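Local coordinates for protein mucin-like protocadherin (PDB 6OAE) that probably forms calcium-dependent heterophilic adhesion complexes with CDHR2 between neighbouring microvilli, here represented by its first two extracellular cadherin repeats, at residues V15-N20 with D61-S66; A46-G51 with F55-P60. All blocks are in the same frame, centred on the assembly; numbering follows the deposited sequence.

Contact 1. Residues V15-N20 with D61-S66; sequences VEENTN and DYEEKS. With CA (calcium ion), chain D; CA (calcium ion), chain C.
The CA atoms of Glu17 and Asp61 approach to 5.0 Å where a type II turn from Glu16 to Thr19, at the end of strand 12-16, meets the irregular loop before strand 67-76. They form the first-repeat side of a cadherin interdomain calcium site, in which Asp61 and Glu63 of the DYE motif supply ligands beside Glu17. The Glu17 carboxylate spans two calcium ions: OE2 binds the chain D ion at 2.4 Å, while OE1 binds the chain C ion. With CG between the backbone N and the carbonyl carbon (chi1 59°) and the chain extended beyond it, the carboxylate is carried across to the loop. There Tyr62 N donates to OE2 at 3.0 Å, coming from above the carboxylate plane. Glu63 also bridges, its OE1 touching both ions and its OE2 adding a second bond to the chain C ion. Asp92, Val93, Asp95 and Asp131 complete that site, and Asp95 also binds the chain D ion. Asp61 OD1, a third ligand of the chain D ion, also accepts from Glu63 N at 3.0 Å, which makes an Asx turn. A water bound to the chain D ion donates to Asn18 OD1 at 2.7 Å.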
loop_
_atom_site.group_PDB
_atom_site.type_symbol
_atom_site.label_atom_id
_atom_site.label_comp_id
_atom_site.label_asym_id
_atom_site.label_seq_id
_atom_site.Cartn_x
_atom_site.Cartn_y
_atom_site.Cartn_z
ATOM N N VAL A 15 -2.618 10.137 13.129
ATOM C CA VAL A 15 -3.967 9.547 12.907
ATOM C C VAL A 15 -3.793 8.400 11.913
ATOM O O VAL A 15 -3.285 8.642 10.843
ATOM C CB VAL A 15 -4.988 10.592 12.415
ATOM C CG1 VAL A 15 -6.359 9.974 12.191
ATOM C CG2 VAL A 15 -5.099 11.777 13.380
ATOM N N GLU A 16 -4.213 7.196 12.280
ATOM C CA GLU A 16 -4.204 6.045 11.347
ATOM C C GLU A 16 -5.209 6.334 10.243
ATOM O O GLU A 16 -6.315 6.800 10.553
ATOM C CB GLU A 16 -4.582 4.736 12.024
ATOM C CG GLU A 16 -3.628 4.350 13.119
ATOM C CD GLU A 16 -3.548 2.858 13.390
ATOM O OE1 GLU A 16 -4.505 2.114 13.040
ATOM O OE2 GLU A 16 -2.530 2.453 13.941
ATOM N N GLU A 17 -4.835 6.069 8.998
ATOM C CA GLU A 17 -5.770 6.273 7.868
ATOM C C GLU A 17 -7.012 5.430 8.126
ATOM O O GLU A 17 -6.911 4.414 8.856
ATOM C CB GLU A 17 -5.127 5.947 6.535
ATOM C CG GLU A 17 -4.630 4.524 6.414
ATOM C CD GLU A 17 -4.336 4.132 4.983
ATOM O OE1 GLU A 17 -3.515 3.223 4.790
ATOM O OE2 GLU A 17 -4.930 4.730 4.081
ATOM N N ASN A 18 -8.152 5.870 7.584
ATOM C CA ASN A 18 -9.474 5.208 7.705
ATOM C C ASN A 18 -10.048 5.381 9.120
ATOM O O ASN A 18 -11.078 4.789 9.375
ATOM C CB ASN A 18 -9.419 3.739 7.263
ATOM C CG ASN A 18 -8.813 3.614 5.883
ATOM O OD1 ASN A 18 -9.011 4.489 5.039
ATOM N ND2 ASN A 18 -8.065 2.545 5.647
ATOM N N THR A 19 -9.426 6.168 9.992
ATOM C CA THR A 19 -9.993 6.513 11.312
ATOM C C THR A 19 -10.881 7.747 11.179
ATOM O O THR A 19 -10.414 8.754 10.622
ATOM C CB THR A 19 -8.909 6.734 12.370
ATOM O OG1 THR A 19 -8.080 5.572 12.292
ATOM C CG2 THR A 19 -9.491 6.917 13.753
ATOM N N ASN A 20 -12.109 7.644 11.686
ATOM C CA ASN A 20 -13.075 8.768 11.791
ATOM C C ASN A 20 -12.763 9.471 13.109
ATOM O O ASN A 20 -13.043 8.894 14.164
ATOM C CB ASN A 20 -14.505 8.239 11.671
ATOM C CG ASN A 20 -15.590 9.243 11.974
ATOM O OD1 ASN A 20 -15.328 10.322 12.527
ATOM N ND2 ASN A 20 -16.824 8.888 11.649
ATOM N N ASP A 61 -6.713 9.194 4.109
ATOM C CA ASP A 61 -6.288 8.074 3.236
ATOM C C ASP A 61 -4.815 8.291 2.915
ATOM O O ASP A 61 -4.506 9.195 2.133
ATOM C CB ASP A 61 -7.144 7.990 1.975
ATOM C CG ASP A 61 -6.658 6.976 0.945
ATOM O OD1 ASP A 61 -5.773 6.191 1.276
ATOM O OD2 ASP A 61 -7.169 7.008 -0.167
ATOM N N TYR A 62 -3.954 7.472 3.502
ATOM C CA TYR A 62 -2.483 7.539 3.338
ATOM C C TYR A 62 -2.073 7.512 1.850
ATOM O O TYR A 62 -1.061 8.178 1.502
ATOM C CB TYR A 62 -1.813 6.410 4.108
ATOM C CG TYR A 62 -0.316 6.478 4.072
ATOM C CD1 TYR A 62 0.381 7.205 5.021
ATOM C CD2 TYR A 62 0.405 5.835 3.078
ATOM C CE1 TYR A 62 1.769 7.287 4.998
ATOM C CE2 TYR A 62 1.788 5.908 3.041
ATOM C CZ TYR A 62 2.471 6.636 4.001
ATOM O OH TYR A 62 3.836 6.705 3.959
ATOM N N GLU A 63 -2.812 6.797 1.003
ATOM C CA GLU A 63 -2.527 6.674 -0.454
ATOM C C GLU A 63 -2.915 7.970 -1.207
ATOM O O GLU A 63 -2.397 8.181 -2.305
ATOM C CB GLU A 63 -3.232 5.441 -1.031
ATOM C CG GLU A 63 -2.538 4.122 -0.700
ATOM C CD GLU A 63 -2.615 3.635 0.746
ATOM O OE1 GLU A 63 -3.737 3.522 1.281
ATOM O OE2 GLU A 63 -1.562 3.350 1.345
ATOM N N GLU A 64 -3.796 8.808 -0.653
ATOM C CA GLU A 64 -4.216 10.095 -1.275
ATOM C C GLU A 64 -3.323 11.224 -0.731
ATOM O O GLU A 64 -2.797 12.002 -1.552
ATOM C CB GLU A 64 -5.715 10.287 -1.032
ATOM C CG GLU A 64 -6.296 11.580 -1.594
ATOM C CD GLU A 64 -6.462 12.719 -0.601
ATOM O OE1 GLU A 64 -6.735 12.446 0.601
ATOM O OE2 GLU A 64 -6.326 13.890 -1.028
ATOM N N LYS A 65 -3.139 11.321 0.593
ATOM C CA LYS A 65 -2.337 12.407 1.214
ATOM C C LYS A 65 -1.943 11.990 2.630
ATOM O O LYS A 65 -2.855 11.654 3.405
ATOM C CB LYS A 65 -3.162 13.698 1.195
ATOM C CG LYS A 65 -2.386 14.987 1.401
ATOM C CD LYS A 65 -3.278 16.206 1.476
ATOM C CE LYS A 65 -3.994 16.530 0.178
ATOM N NZ LYS A 65 -3.060 17.055 -0.846
ATOM N N SER A 66 -0.643 12.008 2.947
ATOM C CA SER A 66 -0.064 11.477 4.212
ATOM C C SER A 66 0.152 12.585 5.253
ATOM O O SER A 66 0.469 12.258 6.409
ATOM C CB SER A 66 1.222 10.754 3.926
ATOM O OG SER A 66 2.218 11.663 3.495
HETATM CA CA CA D . -5.889 3.933 2.075
HETATM CA CA CA C . -2.559 1.921 3.088
HETATM O O HOH W 1 -8.145 4.652 2.510
#

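Contact 2. Residues A46-G51 with F55-P60; sequences AFRIQG and FLNVTP
Phe47 and Leu56 form an antiparallel non-hydrogen-bonded pair in the beta hairpin of strands 47-50 and 53-56, part of the three-stranded sheet of the first cadherin repeat. Their side chains lie side by side on the buried face, with Phe47 CE1 4.0 Å from Leu56 CD2, and both pack on Leu68 of strand 67-76 inside the beta sandwich. The next pair, Arg48 with Phe55, is hydrogen-bonded in both directions, Phe55 N to Arg48 O being the shorter at 2.8 Å. Its side chains lie on the other, partly exposed face, with Asn57 and Gln50 exposed beside them. Its CG set between backbone N and carbonyl carbon (chi1 74°) and its chain extended to NE, Arg48 lays the guanidinium flat on the Phe55 ring, planes 11° apart, in a cation-pi stack that sets NH2 over the ring centre. Arg48 NE donates at 2.8 Å to Gln50 OE1, which is tilted from the guanidinium plane. A leucine in place of Arg48 would probably leave Asn57 OD1 and Gln50 OE1 without their donors and the Phe55 ring without its cationic cover. Arg48 NH1 meets Asn57 OD1 at 2.7 Å in the guanidinium plane, the amide nearly coplanar with it.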
loop_
_atom_site.group_PDB
_atom_site.type_symbol
_atom_site.label_atom_id
_atom_site.label_comp_id
_atom_site.label_asym_id
_atom_site.label_seq_id
_atom_site.Cartn_x
_atom_site.Cartn_y
_atom_site.Cartn_z
ATOM N N ALA A 46 -10.320 19.514 4.816
ATOM C CA ALA A 46 -9.728 18.620 5.838
ATOM C C ALA A 46 -10.166 19.062 7.235
ATOM O O ALA A 46 -10.583 18.190 8.016
ATOM C CB ALA A 46 -8.228 18.583 5.683
ATOM N N PHE A 47 -10.115 20.361 7.542
ATOM C CA PHE A 47 -10.286 20.857 8.919
ATOM C C PHE A 47 -11.471 21.794 9.025
ATOM O O PHE A 47 -11.883 22.397 8.017
ATOM C CB PHE A 47 -9.018 21.602 9.352
ATOM C CG PHE A 47 -7.779 20.753 9.447
ATOM C CD1 PHE A 47 -7.543 19.965 10.574
ATOM C CD2 PHE A 47 -6.855 20.724 8.418
ATOM C CE1 PHE A 47 -6.403 19.184 10.663
ATOM C CE2 PHE A 47 -5.717 19.944 8.503
ATOM C CZ PHE A 47 -5.485 19.174 9.630
ATOM N N ARG A 48 -11.965 21.958 10.246
ATOM C CA ARG A 48 -12.823 23.105 10.601
ATOM C C ARG A 48 -12.463 23.544 12.002
ATOM O O ARG A 48 -11.890 22.750 12.768
ATOM C CB ARG A 48 -14.320 22.804 10.506
ATOM C CG ARG A 48 -14.885 21.936 11.623
ATOM C CD ARG A 48 -16.389 21.719 11.488
ATOM N NE ARG A 48 -16.887 21.203 12.752
ATOM C CZ ARG A 48 -16.792 19.942 13.150
ATOM N NH1 ARG A 48 -16.238 19.015 12.380
ATOM N NH2 ARG A 48 -17.264 19.602 14.332
ATOM N N ILE A 49 -12.826 24.772 12.303
ATOM C CA ILE A 49 -12.733 25.370 13.642
ATOM C C ILE A 49 -14.142 25.768 14.037
ATOM O O ILE A 49 -14.795 26.487 13.257
ATOM C CB ILE A 49 -11.760 26.553 13.643
ATOM C CG1 ILE A 49 -10.360 26.109 13.217
ATOM C CG2 ILE A 49 -11.775 27.236 15.001
ATOM C CD1 ILE A 49 -9.395 27.274 13.002
ATOM N N GLN A 50 -14.572 25.287 15.191
ATOM C CA GLN A 50 -15.854 25.630 15.851
ATOM C C GLN A 50 -15.620 25.674 17.353
ATOM O O GLN A 50 -14.969 24.733 17.884
ATOM C CB GLN A 50 -16.933 24.599 15.519
ATOM C CG GLN A 50 -17.782 24.980 14.322
ATOM C CD GLN A 50 -18.959 24.042 14.196
ATOM O OE1 GLN A 50 -18.795 22.834 14.050
ATOM N NE2 GLN A 50 -20.161 24.594 14.268
ATOM N N GLY A 51 -16.135 26.717 18.007
ATOM C CA GLY A 51 -15.967 26.951 19.445
ATOM C C GLY A 51 -14.507 26.926 19.847
ATOM O O GLY A 51 -14.220 26.390 20.911
ATOM N N PHE A 55 -11.006 20.640 14.424
ATOM C CA PHE A 55 -11.568 19.322 14.068
ATOM C C PHE A 55 -11.054 18.885 12.701
ATOM O O PHE A 55 -10.758 19.767 11.864
ATOM C CB PHE A 55 -13.091 19.406 14.003
ATOM C CG PHE A 55 -13.800 19.682 15.295
ATOM C CD1 PHE A 55 -14.078 20.986 15.694
ATOM C CD2 PHE A 55 -14.255 18.633 16.086
ATOM C CE1 PHE A 55 -14.754 21.232 16.879
ATOM C CE2 PHE A 55 -14.927 18.885 17.277
ATOM C CZ PHE A 55 -15.187 20.181 17.663
ATOM N N LEU A 56 -10.967 17.566 12.511
ATOM C CA LEU A 56 -10.861 16.878 11.201
ATOM C C LEU A 56 -12.282 16.636 10.712
ATOM O O LEU A 56 -13.038 16.078 11.509
ATOM C CB LEU A 56 -10.169 15.519 11.372
ATOM C CG LEU A 56 -8.689 15.419 11.069
ATOM C CD1 LEU A 56 -8.211 14.000 11.320
ATOM C CD2 LEU A 56 -8.392 15.833 9.636
ATOM N N ASN A 57 -12.640 17.008 9.473
ATOM C CA ASN A 57 -14.006 16.771 8.920
ATOM C C ASN A 57 -14.035 15.475 8.110
ATOM O O ASN A 57 -15.152 15.034 7.758
ATOM C CB ASN A 57 -14.495 17.895 8.002
ATOM C CG ASN A 57 -14.871 19.131 8.759
ATOM O OD1 ASN A 57 -15.159 19.068 9.957
ATOM N ND2 ASN A 57 -14.876 20.256 8.074
ATOM N N VAL A 58 -12.867 14.900 7.838
ATOM C CA VAL A 58 -12.698 13.799 6.847
ATOM C C VAL A 58 -11.885 12.640 7.433
ATOM O O VAL A 58 -11.132 12.819 8.429
ATOM C CB VAL A 58 -12.060 14.352 5.566
ATOM C CG1 VAL A 58 -12.952 15.405 4.921
ATOM C CG2 VAL A 58 -10.681 14.921 5.817
ATOM N N THR A 59 -12.058 11.477 6.822
ATOM C CA THR A 59 -11.356 10.240 7.184
ATOM C C THR A 59 -10.132 10.172 6.272
ATOM O O THR A 59 -10.262 10.022 5.055
ATOM C CB THR A 59 -12.325 9.051 7.154
ATOM O OG1 THR A 59 -13.183 9.154 8.298
ATOM C CG2 THR A 59 -11.594 7.733 7.202
ATOM N N PRO A 60 -8.903 10.293 6.817
ATOM C CA PRO A 60 -7.702 10.346 5.989
ATOM C C PRO A 60 -7.435 9.052 5.214
ATOM O O PRO A 60 -7.894 7.979 5.640
ATOM C CB PRO A 60 -6.548 10.530 6.987
ATOM C CG PRO A 60 -7.208 10.977 8.253
ATOM C CD PRO A 60 -8.586 10.374 8.239
#

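Contact 2 falls within the stretch of chain between the two segments of contact 1, and Pro60 leads directly into Asp61, a calcium ligand. The centres of the contacts lie 14 Å apart, yet they touch where segment 15-20 runs beside the end of segment 55-60. There Asn18 N is 2.9 Å from Pro60 O, a probable hydrogen bond, and Thr59 CG2 packs 3.3 Å from Asn18 CA. Contact 1 supplies ligands for two calcium ions at the junction of the two repeats, with others coming from outside it, whereas contact 2 belongs to the sandwich body of the first repeat: the Val58 side chain is still about 13 Å from a bound calcium ion.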